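Long-range contacts in glycerate kinase, putative (PDB 2B8N), which phosphorylates D-glycerate with ATP to give 2-phosphoglycerate, a magnesium-dependent step in the breakdown of serine through 3-hydroxypyruvate: residues Arg293-Phe298 with Gln339-Ser344; Gly374-Ser379 with Ser407-Ile412. All coordinates share one frame; numbering follows the deposited sequence.

Interaction 1: residues Arg293-Phe298 with Gln339-Ser344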
loop_
_atom_site.group_PDB
_atom_site.type_symbol
_atom_site.label_atom_id
_atom_site.label_comp_id
_atom_site.label_asym_id
_atom_site.label_seq_id
_atom_site.Cartn_x
_atom_site.Cartn_y
_atom_site.Cartn_z
ATOM N N ARG A 293 3.375 -2.214 -19.171
ATOM C CA ARG A 293 3.960 -1.784 -20.451
ATOM C C ARG A 293 2.950 -1.040 -21.364
ATOM O O ARG A 293 3.318 -0.114 -22.135
ATOM C CB ARG A 293 4.563 -2.979 -21.184
ATOM C CG ARG A 293 3.551 -3.954 -21.761
ATOM C CD ARG A 293 4.247 -5.055 -22.527
ATOM N NE ARG A 293 5.154 -5.776 -21.650
ATOM C CZ ARG A 293 5.900 -6.804 -22.035
ATOM N NH1 ARG A 293 5.830 -7.245 -23.289
ATOM N NH2 ARG A 293 6.704 -7.402 -21.152
ATOM N N GLU A 294 1.680 -1.434 -21.273
ATOM C CA GLU A 294 0.641 -0.810 -22.088
ATOM C C GLU A 294 0.296 0.564 -21.520
ATOM O O GLU A 294 0.095 1.518 -22.279
ATOM C CB GLU A 294 -0.591 -1.717 -22.191
ATOM C CG GLU A 294 -0.314 -3.125 -22.751
ATOM C CD GLU A 294 0.314 -3.127 -24.152
ATOM O OE1 GLU A 294 0.147 -2.167 -24.915
ATOM O OE2 GLU A 294 0.974 -4.121 -24.514
ATOM N N ALA A 295 0.279 0.680 -20.195
ATOM C CA ALA A 295 0.173 1.982 -19.536
ATOM C C ALA A 295 1.321 2.956 -19.918
ATOM O O ALA A 295 1.121 4.176 -19.958
ATOM C CB ALA A 295 0.134 1.787 -18.025
ATOM N N GLY A 296 2.526 2.434 -20.160
ATOM C CA GLY A 296 3.663 3.285 -20.533
ATOM C C GLY A 296 3.425 3.914 -21.897
ATOM O O GLY A 296 3.730 5.077 -22.110
ATOM N N ARG A 297 2.861 3.134 -22.819
ATOM C CA ARG A 297 2.518 3.610 -24.159
ATOM C C ARG A 297 1.367 4.610 -24.172
ATOM O O ARG A 297 1.386 5.563 -24.946
ATOM C CB ARG A 297 2.166 2.437 -25.071
ATOM C CG ARG A 297 3.347 1.564 -25.406
ATOM C CD ARG A 297 3.149 0.773 -26.695
ATOM N NE ARG A 297 3.485 1.569 -27.881
ATOM C CZ ARG A 297 4.727 1.892 -28.275
ATOM N NH1 ARG A 297 5.802 1.526 -27.572
ATOM N NH2 ARG A 297 4.897 2.623 -29.369
ATOM N N PHE A 298 0.367 4.382 -23.330
ATOM C CA PHE A 298 -0.783 5.285 -23.242
ATOM C C PHE A 298 -0.302 6.648 -22.758
ATOM O O PHE A 298 -0.596 7.687 -23.356
ATOM C CB PHE A 298 -1.861 4.729 -22.291
ATOM C CG PHE A 298 -3.255 5.258 -22.564
ATOM C CD1 PHE A 298 -3.537 6.610 -22.493
ATOM C CD2 PHE A 298 -4.295 4.392 -22.865
ATOM C CE1 PHE A 298 -4.824 7.084 -22.745
ATOM C CE2 PHE A 298 -5.600 4.876 -23.093
ATOM C CZ PHE A 298 -5.854 6.211 -23.037
ATOM N N GLN A 339 9.264 -0.255 -13.555
ATOM C CA GLN A 339 10.419 -0.259 -14.464
ATOM C C GLN A 339 9.996 -0.650 -15.889
ATOM O O GLN A 339 10.563 -0.141 -16.875
ATOM C CB GLN A 339 11.527 -1.164 -13.934
ATOM C CG GLN A 339 12.228 -0.608 -12.713
ATOM C CD GLN A 339 12.979 -1.658 -11.933
ATOM O OE1 GLN A 339 13.801 -2.368 -12.483
ATOM N NE2 GLN A 339 12.699 -1.763 -10.646
ATOM N N GLU A 340 8.981 -1.513 -16.002
ATOM C CA GLU A 340 8.418 -1.864 -17.321
ATOM C C GLU A 340 7.645 -0.711 -17.930
ATOM O O GLU A 340 7.734 -0.472 -19.127
ATOM C CB GLU A 340 7.527 -3.102 -17.266
ATOM C CG GLU A 340 8.337 -4.358 -17.197
ATOM C CD GLU A 340 7.626 -5.551 -17.727
ATOM O OE1 GLU A 340 6.489 -5.406 -18.252
ATOM O OE2 GLU A 340 8.239 -6.635 -17.613
ATOM N N LEU A 341 6.886 -0.012 -17.095
ATOM C CA LEU A 341 6.128 1.148 -17.543
ATOM C C LEU A 341 7.098 2.208 -18.125
ATOM O O LEU A 341 6.859 2.729 -19.215
ATOM C CB LEU A 341 5.292 1.698 -16.388
ATOM C CG LEU A 341 4.240 2.762 -16.677
ATOM C CD1 LEU A 341 3.160 2.782 -15.607
ATOM C CD2 LEU A 341 4.854 4.166 -16.826
ATOM N N ALA A 342 8.208 2.472 -17.421
ATOM C CA ALA A 342 9.229 3.426 -17.891
ATOM C C ALA A 342 9.946 2.953 -19.157
ATOM O O ALA A 342 10.072 3.706 -20.104
ATOM C CB ALA A 342 10.243 3.676 -16.798
ATOM N N LEU A 343 10.403 1.694 -19.176
ATOM C CA LEU A 343 11.034 1.113 -20.385
ATOM C C LEU A 343 10.155 1.101 -21.653
ATOM O O LEU A 343 10.647 1.283 -22.764
ATOM C CB LEU A 343 11.489 -0.326 -20.125
ATOM C CG LEU A 343 12.165 -0.994 -21.336
ATOM C CD1 LEU A 343 13.341 -0.181 -21.843
ATOM C CD2 LEU A 343 12.646 -2.361 -20.979
ATOM N N SER A 344 8.880 0.801 -21.486
ATOM C CA SER A 344 7.939 0.811 -22.599
ATOM C C SER A 344 7.758 2.237 -23.129
ATOM O O SER A 344 7.768 2.460 -24.346
ATOM C CB SER A 344 6.591 0.239 -22.166
ATOM O OG SER A 344 5.626 0.314 -23.189
HETATM O O HOH W 1 3.897 -5.200 -18.389
#

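Interaction 2: residues Gly374-Ser379 with Ser407-Ile412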
loop_
_atom_site.group_PDB
_atom_site.type_symbol
_atom_site.label_atom_id
_atom_site.label_comp_id
_atom_site.label_asym_id
_atom_site.label_seq_id
_atom_site.Cartn_x
_atom_site.Cartn_y
_atom_site.Cartn_z
ATOM N N GLY A 374 11.766 3.891 -12.853
ATOM C CA GLY A 374 12.579 4.349 -13.972
ATOM C C GLY A 374 12.495 5.848 -14.189
ATOM O O GLY A 374 11.522 6.468 -13.802
ATOM N N ILE A 375 13.535 6.410 -14.797
ATOM C CA ILE A 375 13.571 7.821 -15.167
ATOM C C ILE A 375 14.124 7.870 -16.596
ATOM O O ILE A 375 15.282 7.547 -16.818
ATOM C CB ILE A 375 14.404 8.651 -14.136
ATOM C CG1 ILE A 375 14.473 10.123 -14.526
ATOM C CG2 ILE A 375 15.809 8.140 -13.993
ATOM C CD1 ILE A 375 13.188 10.846 -14.359
ATOM N N VAL A 376 13.267 8.210 -17.557
ATOM C CA VAL A 376 13.565 8.059 -19.001
ATOM C C VAL A 376 13.195 9.295 -19.838
ATOM O O VAL A 376 12.344 10.109 -19.440
ATOM C CB VAL A 376 12.804 6.834 -19.628
ATOM C CG1 VAL A 376 13.101 5.554 -18.886
ATOM C CG2 VAL A 376 11.308 7.057 -19.659
ATOM N N ASP A 377 13.834 9.418 -21.005
ATOM C CA ASP A 377 13.477 10.453 -21.983
ATOM C C ASP A 377 13.606 9.962 -23.447
ATOM O O ASP A 377 13.670 8.755 -23.698
ATOM C CB ASP A 377 14.269 11.730 -21.696
ATOM C CG ASP A 377 15.755 11.605 -21.975
ATOM O OD1 ASP A 377 16.224 10.699 -22.721
ATOM O OD2 ASP A 377 16.463 12.483 -21.444
ATOM N N GLY A 378 13.623 10.891 -24.402
ATOM C CA GLY A 378 13.649 10.540 -25.816
ATOM C C GLY A 378 14.956 9.985 -26.333
ATOM O O GLY A 378 14.996 9.524 -27.463
ATOM N N SER A 379 16.013 10.023 -25.516
ATOM C CA SER A 379 17.325 9.461 -25.880
ATOM C C SER A 379 17.591 8.069 -25.299
ATOM O O SER A 379 18.421 7.345 -25.809
ATOM C CB SER A 379 18.432 10.395 -25.407
ATOM O OG SER A 379 18.468 10.412 -23.994
ATOM N N SER A 407 21.356 2.120 -19.305
ATOM C CA SER A 407 21.147 3.404 -19.928
ATOM C C SER A 407 21.014 4.525 -18.888
ATOM O O SER A 407 20.549 5.630 -19.213
ATOM C CB SER A 407 19.897 3.322 -20.804
ATOM O OG SER A 407 18.860 2.652 -20.115
ATOM N N GLY A 408 21.412 4.236 -17.643
ATOM C CA GLY A 408 21.426 5.228 -16.567
ATOM C C GLY A 408 20.066 5.792 -16.257
ATOM O O GLY A 408 19.927 6.993 -16.002
ATOM N N ALA A 409 19.054 4.930 -16.276
ATOM C CA ALA A 409 17.661 5.365 -16.204
ATOM C C ALA A 409 16.895 4.715 -15.044
ATOM O O ALA A 409 15.664 4.779 -14.998
ATOM C CB ALA A 409 16.982 5.074 -17.529
ATOM N N LEU A 410 17.615 4.106 -14.101
ATOM C CA LEU A 410 16.991 3.576 -12.888
ATOM C C LEU A 410 16.784 4.713 -11.881
ATOM O O LEU A 410 17.670 5.542 -11.702
ATOM C CB LEU A 410 17.854 2.489 -12.228
ATOM C CG LEU A 410 17.761 1.056 -12.751
ATOM C CD1 LEU A 410 18.730 0.176 -11.985
ATOM C CD2 LEU A 410 16.330 0.483 -12.654
ATOM N N LEU A 411 15.612 4.746 -11.241
ATOM C CA LEU A 411 15.365 5.639 -10.102
ATOM C C LEU A 411 15.592 4.858 -8.819
ATOM O O LEU A 411 14.878 3.896 -8.542
ATOM C CB LEU A 411 13.937 6.204 -10.110
ATOM C CG LEU A 411 13.581 6.928 -8.799
ATOM C CD1 LEU A 411 14.161 8.314 -8.742
ATOM C CD2 LEU A 411 12.081 6.978 -8.612
ATOM N N ILE A 412 16.585 5.293 -8.045
ATOM C CA ILE A 412 16.957 4.664 -6.783
ATOM C C ILE A 412 16.658 5.632 -5.662
ATOM O O ILE A 412 17.319 6.651 -5.546
ATOM C CB ILE A 412 18.468 4.339 -6.739
ATOM C CG1 ILE A 412 18.920 3.566 -7.999
ATOM C CG2 ILE A 412 18.833 3.584 -5.427
ATOM C CD1 ILE A 412 18.854 2.077 -7.881
#

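Interaction 1: residues Arg293-Phe298 with Gln339-Ser344
Glu340 OE1 approaches the Arg293 guanidinium at its edge and in its plane, 3.5 Å from Arg293 NH2, a long salt bridge whose two flat groups are turned 51° apart. A water binds the same carboxylate oxygen, standing 2.6 Å from Glu340 OE1 and 3.1 Å from Arg293 N. It thereby joins the acid to an N-H in the first turn of helix 292-309, so the glutamate serves both the tip and the backbone of one arginine. The other carboxylate oxygen, Glu340 OE2, is hydrogen-bonded to Asn398, which probably helps to set how the acid is turned.

Ser344 supplies the direct hydrogen bond between the helices. Its OG, anti to its own backbone N (chi1 176°), donates to Arg293 O at 2.6 Å, from somewhat outside the carbonyl plane. That oxygen otherwise receives weak bonds from the N-H groups of Gly296 and Arg297 within its helix. An alanine in place of Ser344 lacks this hydroxyl, and Arg293 O would probably be left with the weak bonds of its own helix, losing the direct tie between the two helices.

The axes of the two segments come within 7.1 Å and cross at -43°, an approach the lack of a side chain at Gly296 is consistent with: its CA makes a CA-H...O contact of 3.5 Å to Leu341 O, where a CB would collide. Ala295 CB packs on Leu341 CD1 alongside. Leu395 of helix 391-396 touches both Glu340 and Ser344, while Ser400 of helix 400-406 also meets Glu340. Helix 292-309 lies in the crossover between the parallel strands 280-285 and 317-323, and helix 337-348 follows strand 317-323.

Interaction 2: residues Gly374-Ser379 with Ser407-Ile412
Ile375 and Ala409 share the backbone hydrogen bond that joins these segments: Ile375 N donates to Ala409 O over 2.7 Å, nearly straight at 167°. The same oxygen receives a CA-H...O contact of 3.3 Å from Gly374 CA, so the carbonyl takes one hydrogen bond and, beside it, a weaker contact from the preceding residue. Beside it Gly374 and Leu410 form an antiparallel non-hydrogen-bonded pair, 4.6 Å between their CA atoms. The pairing carries on through backbone bonds of Leu411 with Ala372 and Gly373.

Van der Waals contacts lie close to this bond. Ile375 CG2 rests against the Ala409 peptide, 3.5 Å from Ala409 O, while CG1, anti to the backbone N (chi1 179°), leads away from the partner segment. Val376 CG1 makes an apolar contact with Ala409 CB at 4.1 Å.

Capping interactions mark where the segments leave or enter a helix. Asp377 OD1 accepts from Ser379 OG at 2.6 Å through its syn lone pair and from Ser379 N at 2.9 Å from above the carboxylate plane. These bonds brace the turn into helix 380-386, and Thr380 OG1 adds a bond to Asp377 N. On the other segment Gly408, with positive phi, is the C-prime residue of a Schellman motif that ends helix 400-406.

Strand 373-377 is flanked in the mixed sheet by strand 355-361 and by the short outermost strand 410-411. Ile375 and Leu411 pack on Ile24 of helix 17-32, whereas Val376 and Leu410 meet Leu404 of helix 400-406.

In the fold
Both contacts are largely buried, with centres about 12 Å apart, and belong to the same part of the fold, the mixed sheet and the helices packed on it. Interaction 1 joins two helices and relies on polar side chains, which pair with each other, with a water and with backbone atoms of Arg293, with the exposed Arg297 toward solvent. Interaction 2 joins two strands at the sheet's margin, mainly through backbone polarity and small apolar groups. They touch directly: Ala342 of helix 337-348 packs on Gly374 and Val376, and Gln339 on Leu410. Helix 400-406 borders both contacts.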